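Local structure of cation efflux system protein CusF (3E6Z) at residues M41-T46 with F62-Q67. The protein binds one copper ion per polypeptide in the periplasm and acts as a metallochaperone in the Cus efflux system that gives resistance to copper and silver. The protein carries 1 engineered substitution. Residues are numbered along the deposited sequence; the frame is centred on the assembly and turned at random. Where two conformers were deposited one is given.
With CU (copper (II) ion), chain B; ACT (acetate ion), chain C.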
ATOM      1  N   MET A  41       0.332   7.678  -3.156  1.00 10.97           N
ATOM      2  CA  MET A  41       1.076   6.765  -4.014  0.70 10.63           C
ATOM      3  C   MET A  41       0.102   5.774  -4.639  1.00 10.45           C
ATOM      4  O   MET A  41      -0.968   5.488  -4.074  1.00 10.64           O
ATOM      5  CB  MET A  41       2.211   5.988  -3.278  0.70 10.64           C
ATOM      6  CG  MET A  41       3.147   6.878  -2.502  0.70 10.77           C
ATOM      7  SD  MET A  41       4.536   6.004  -1.826  0.70 12.19           S
ATOM      8  CE  MET A  41       5.689   5.957  -3.194  0.70 12.28           C
ATOM      9  N   ARG A  42       0.533   5.192  -5.788  1.00 10.73           N
ATOM     10  CA  ARG A  42      -0.211   4.141  -6.454  1.00 10.87           C
ATOM     11  C   ARG A  42       0.332   2.778  -6.062  1.00 10.10           C
ATOM     12  O   ARG A  42       1.588   2.525  -6.180  1.00 10.53           O
ATOM     13  CB  ARG A  42      -0.097   4.259  -7.984  1.00 11.82           C
ATOM     14  CG  ARG A  42      -0.783   5.487  -8.518  1.00 13.08           C
ATOM     15  CD  ARG A  42      -0.288   5.877  -9.928  1.00 14.36           C
ATOM     16  NE  ARG A  42      -0.494   4.897 -11.002  1.00 15.14           N
ATOM     17  CZ  ARG A  42      -1.626   4.710 -11.676  1.00 15.85           C
ATOM     18  NH1 ARG A  42      -1.689   3.800 -12.634  1.00 16.56           N
ATOM     19  NH2 ARG A  42      -2.752   5.356 -11.384  1.00 16.52           N
ATOM     20  N   PHE A  43      -0.518   1.890  -5.642  1.00  8.90           N
ATOM     21  CA  PHE A  43      -0.163   0.508  -5.216  1.00  9.42           C
ATOM     22  C   PHE A  43      -0.863  -0.454  -6.128  1.00  9.14           C
ATOM     23  O   PHE A  43      -1.986  -0.277  -6.594  1.00 12.19           O
ATOM     24  CB  PHE A  43      -0.583   0.293  -3.744  1.00  9.47           C
ATOM     25  CG  PHE A  43       0.169   1.177  -2.797  1.00  9.47           C
ATOM     26  CD1 PHE A  43       1.434   0.744  -2.300  1.00  8.88           C
ATOM     27  CD2 PHE A  43      -0.284   2.504  -2.465  1.00  9.60           C
ATOM     28  CE1 PHE A  43       2.242   1.563  -1.600  1.00  9.65           C
ATOM     29  CE2 PHE A  43       0.508   3.290  -1.668  1.00  9.55           C
ATOM     30  CZ  PHE A  43       1.762   2.877  -1.212  1.00 10.04           C
ATOM     31  N   THR A  44      -0.110  -1.536  -6.452  1.00  9.26           N
ATOM     32  CA  THR A  44      -0.547  -2.488  -7.466  1.00  9.30           C
ATOM     33  C   THR A  44      -1.115  -3.749  -6.859  1.00  9.38           C
ATOM     34  O   THR A  44      -0.490  -4.367  -5.999  1.00  9.61           O
ATOM     35  CB  THR A  44       0.642  -2.826  -8.393  1.00  9.70           C
ATOM     36  OG1 THR A  44       1.102  -1.648  -9.027  1.00 10.67           O
ATOM     37  CG2 THR A  44       0.260  -3.846  -9.471  1.00 10.55           C
ATOM     38  N   ILE A  45      -2.308  -4.154  -7.323  1.00  9.80           N
ATOM     39  CA  ILE A  45      -2.920  -5.406  -6.938  1.00  9.93           C
ATOM     40  C   ILE A  45      -2.391  -6.451  -7.923  1.00 10.17           C
ATOM     41  O   ILE A  45      -2.500  -6.322  -9.140  1.00 11.12           O
ATOM     42  CB  ILE A  45      -4.455  -5.348  -7.099  1.00 10.03           C
ATOM     43  CG1 ILE A  45      -5.061  -4.177  -6.329  1.00 10.03           C
ATOM     44  CG2 ILE A  45      -5.066  -6.696  -6.712  1.00 11.61           C
ATOM     45  CD1 ILE A  45      -6.504  -3.922  -6.750  1.00 10.87           C
ATOM     46  N   THR A  46      -1.776  -7.494  -7.374  1.00 10.37           N
ATOM     47  CA  THR A  46      -1.332  -8.650  -8.185  1.00 10.89           C
ATOM     48  C   THR A  46      -2.195  -9.848  -7.804  1.00 12.01           C
ATOM     49  O   THR A  46      -2.918  -9.856  -6.801  1.00 11.95           O
ATOM     50  CB  THR A  46       0.169  -8.964  -7.882  1.00 10.70           C
ATOM     51  OG1 THR A  46       0.175  -9.579  -6.617  1.00 11.07           O
ATOM     52  CG2 THR A  46       1.057  -7.726  -7.963  1.00 11.50           C
ATOM     53  N   PHE A  62      -1.736  -1.928   5.320  1.00  9.62           N
ATOM     54  CA  PHE A  62      -1.354  -2.653   4.153  1.00  9.19           C
ATOM     55  C   PHE A  62       0.132  -2.839   4.218  1.00  9.21           C
ATOM     56  O   PHE A  62       0.885  -2.200   4.911  1.00  9.91           O
ATOM     57  CB  PHE A  62      -1.826  -1.952   2.828  1.00  9.82           C
ATOM     58  CG  PHE A  62      -1.263  -0.584   2.656  1.00  9.57           C
ATOM     59  CD1 PHE A  62      -1.793   0.573   3.344  1.00 10.29           C
ATOM     60  CD2 PHE A  62      -0.178  -0.344   1.733  1.00 10.19           C
ATOM     61  CE1 PHE A  62      -1.242   1.799   3.138  1.00 10.58           C
ATOM     62  CE2 PHE A  62       0.298   0.888   1.504  1.00 10.17           C
ATOM     63  CZ  PHE A  62      -0.220   2.022   2.175  1.00 10.64           C
ATOM     64  N   ASN A  63       0.528  -3.838   3.405  1.00  9.19           N
ATOM     65  CA  ASN A  63       1.970  -4.224   3.352  1.00  9.56           C
ATOM     66  C   ASN A  63       2.291  -4.327   1.862  1.00  9.57           C
ATOM     67  O   ASN A  63       1.489  -4.804   1.071  1.00  9.70           O
ATOM     68  CB  ASN A  63       2.235  -5.594   3.999  1.00 10.06           C
ATOM     69  CG  ASN A  63       2.087  -5.468   5.490  1.00 11.78           C
ATOM     70  OD1 ASN A  63       2.979  -4.946   6.162  1.00 13.55           O
ATOM     71  ND2 ASN A  63       0.866  -5.715   6.002  1.00 12.62           N
ATOM     72  N   PHE A  64       3.497  -3.853   1.471  1.00  8.97           N
ATOM     73  CA  PHE A  64       3.844  -3.903   0.031  1.00  8.57           C
ATOM     74  C   PHE A  64       5.356  -4.105  -0.079  1.00  8.78           C
ATOM     75  O   PHE A  64       6.143  -3.958   0.831  1.00  9.39           O
ATOM     76  CB  PHE A  64       3.398  -2.551  -0.650  1.00  9.58           C
ATOM     77  CG  PHE A  64       4.103  -1.315  -0.119  1.00  9.46           C
ATOM     78  CD1 PHE A  64       3.600  -0.671   1.045  1.00 10.56           C
ATOM     79  CD2 PHE A  64       5.242  -0.774  -0.707  1.00 10.67           C
ATOM     80  CE1 PHE A  64       4.165   0.501   1.514  1.00 11.23           C
ATOM     81  CE2 PHE A  64       5.804   0.379  -0.195  1.00 11.74           C
ATOM     82  CZ  PHE A  64       5.254   1.000   0.887  1.00 11.80           C
ATOM     83  N   VAL A  65       5.697  -4.511  -1.329  1.00  8.47           N
ATOM     84  CA  VAL A  65       7.101  -4.700  -1.696  1.00  9.11           C
ATOM     85  C   VAL A  65       7.400  -3.799  -2.907  1.00  9.31           C
ATOM     86  O   VAL A  65       6.602  -3.682  -3.842  1.00 10.97           O
ATOM     87  CB  VAL A  65       7.446  -6.192  -1.992  1.00 10.20           C
ATOM     88  CG1 VAL A  65       7.198  -6.965  -0.718  1.00 11.55           C
ATOM     89  CG2 VAL A  65       6.762  -6.675  -2.950  1.00 11.47           C
ATOM     90  N   GLN A  66       8.565  -3.187  -2.867  1.00  9.33           N
ATOM     91  CA  GLN A  66       8.940  -2.310  -4.048  0.75  9.69           C
ATOM     92  C   GLN A  66       9.621  -3.171  -5.077  1.00 10.15           C
ATOM     93  O   GLN A  66      10.488  -4.055  -4.762  1.00 11.51           O
ATOM     94  CB  GLN A  66       9.885  -1.185  -3.591  0.75 11.30           C
ATOM     95  CG  GLN A  66       9.955  -0.038  -4.559  0.75 11.81           C
ATOM     96  CD  GLN A  66       8.608   0.707  -4.683  0.75 12.06           C
ATOM     97  OE1 GLN A  66       7.755   0.731  -3.765  0.75 11.44           O
ATOM     98  NE2 GLN A  66       8.471   1.410  -5.838  0.75 11.94           N
ATOM     99  N   GLN A  67       9.192  -2.979  -6.322  1.00  9.76           N
ATOM    100  CA  GLN A  67       9.785  -3.686  -7.497  1.00 10.18           C
ATOM    101  C   GLN A  67      10.004  -2.595  -8.558  1.00  9.95           C
ATOM    102  O   GLN A  67       9.097  -2.282  -9.333  1.00  9.91           O
ATOM    103  CB  GLN A  67       8.892  -4.801  -7.965  1.00 11.33           C
ATOM    104  CG  GLN A  67       9.537  -5.578  -9.099  1.00 12.50           C
ATOM    105  CD  GLN A  67       8.663  -6.647  -9.580  1.00 14.00           C
ATOM    106  OE1 GLN A  67       8.634  -7.778  -9.062  1.00 14.87           O
ATOM    107  NE2 GLN A  67       7.895  -6.339 -10.579  1.00 16.29           N
TER
HETATM  108 CU    CU B   1       5.446   7.037   0.043  0.70 12.53          CU
HETATM  109  C   ACT C  89       2.584   2.989 -10.275  1.00 12.98           C
HETATM  110  O   ACT C  89       2.161   1.862 -10.151  1.00 13.26           O
HETATM  111  OXT ACT C  89       2.165   3.745 -11.229  1.00 14.48           O
HETATM  112  CH3 ACT C  89       3.562   3.478  -9.302  1.00 14.07           C
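Phe43 meets Phe62 and Phe64 in an aromatic cluster inside the barrel, where strand 39-44 faces strand 59-67 across the core with no hydrogen bond between the two segments. Two T-shaped pairs carry it. Phe62 points its edge at one face of Phe43, with CE2 of Phe62 3.7 Å from CZ of Phe43 and the planes at 68°. Phe43 in turn offers its own edge to Phe64: CE1 of Phe43 sits 3.6 Å above the Phe64 plane, over the ring centre, and the planes meet at 64°. Phe43 is thus the face in one pair and the edge in the other, and both centroid separations are 4.9 Å. Phe62 and Phe64, two residues apart on one strand, both point toward Phe43, and the matching first torsion (chi1 near 60°), with CG between backbone N and carbonyl carbon, turns the two rings alike. In this small OB-fold barrel, Ile26 of strand 23-28 and Leu73 of strand 70-78 extend the apolar core around Phe43 and Phe62. In the conformer given, Met41 SD lies 2.3 Å from the copper ion, with His28 and Met39 completing the protein ligands. Arg42 NE donates a hydrogen bond to OXT of an acetate ion probably from the crystallisation liquor (2.9 Å).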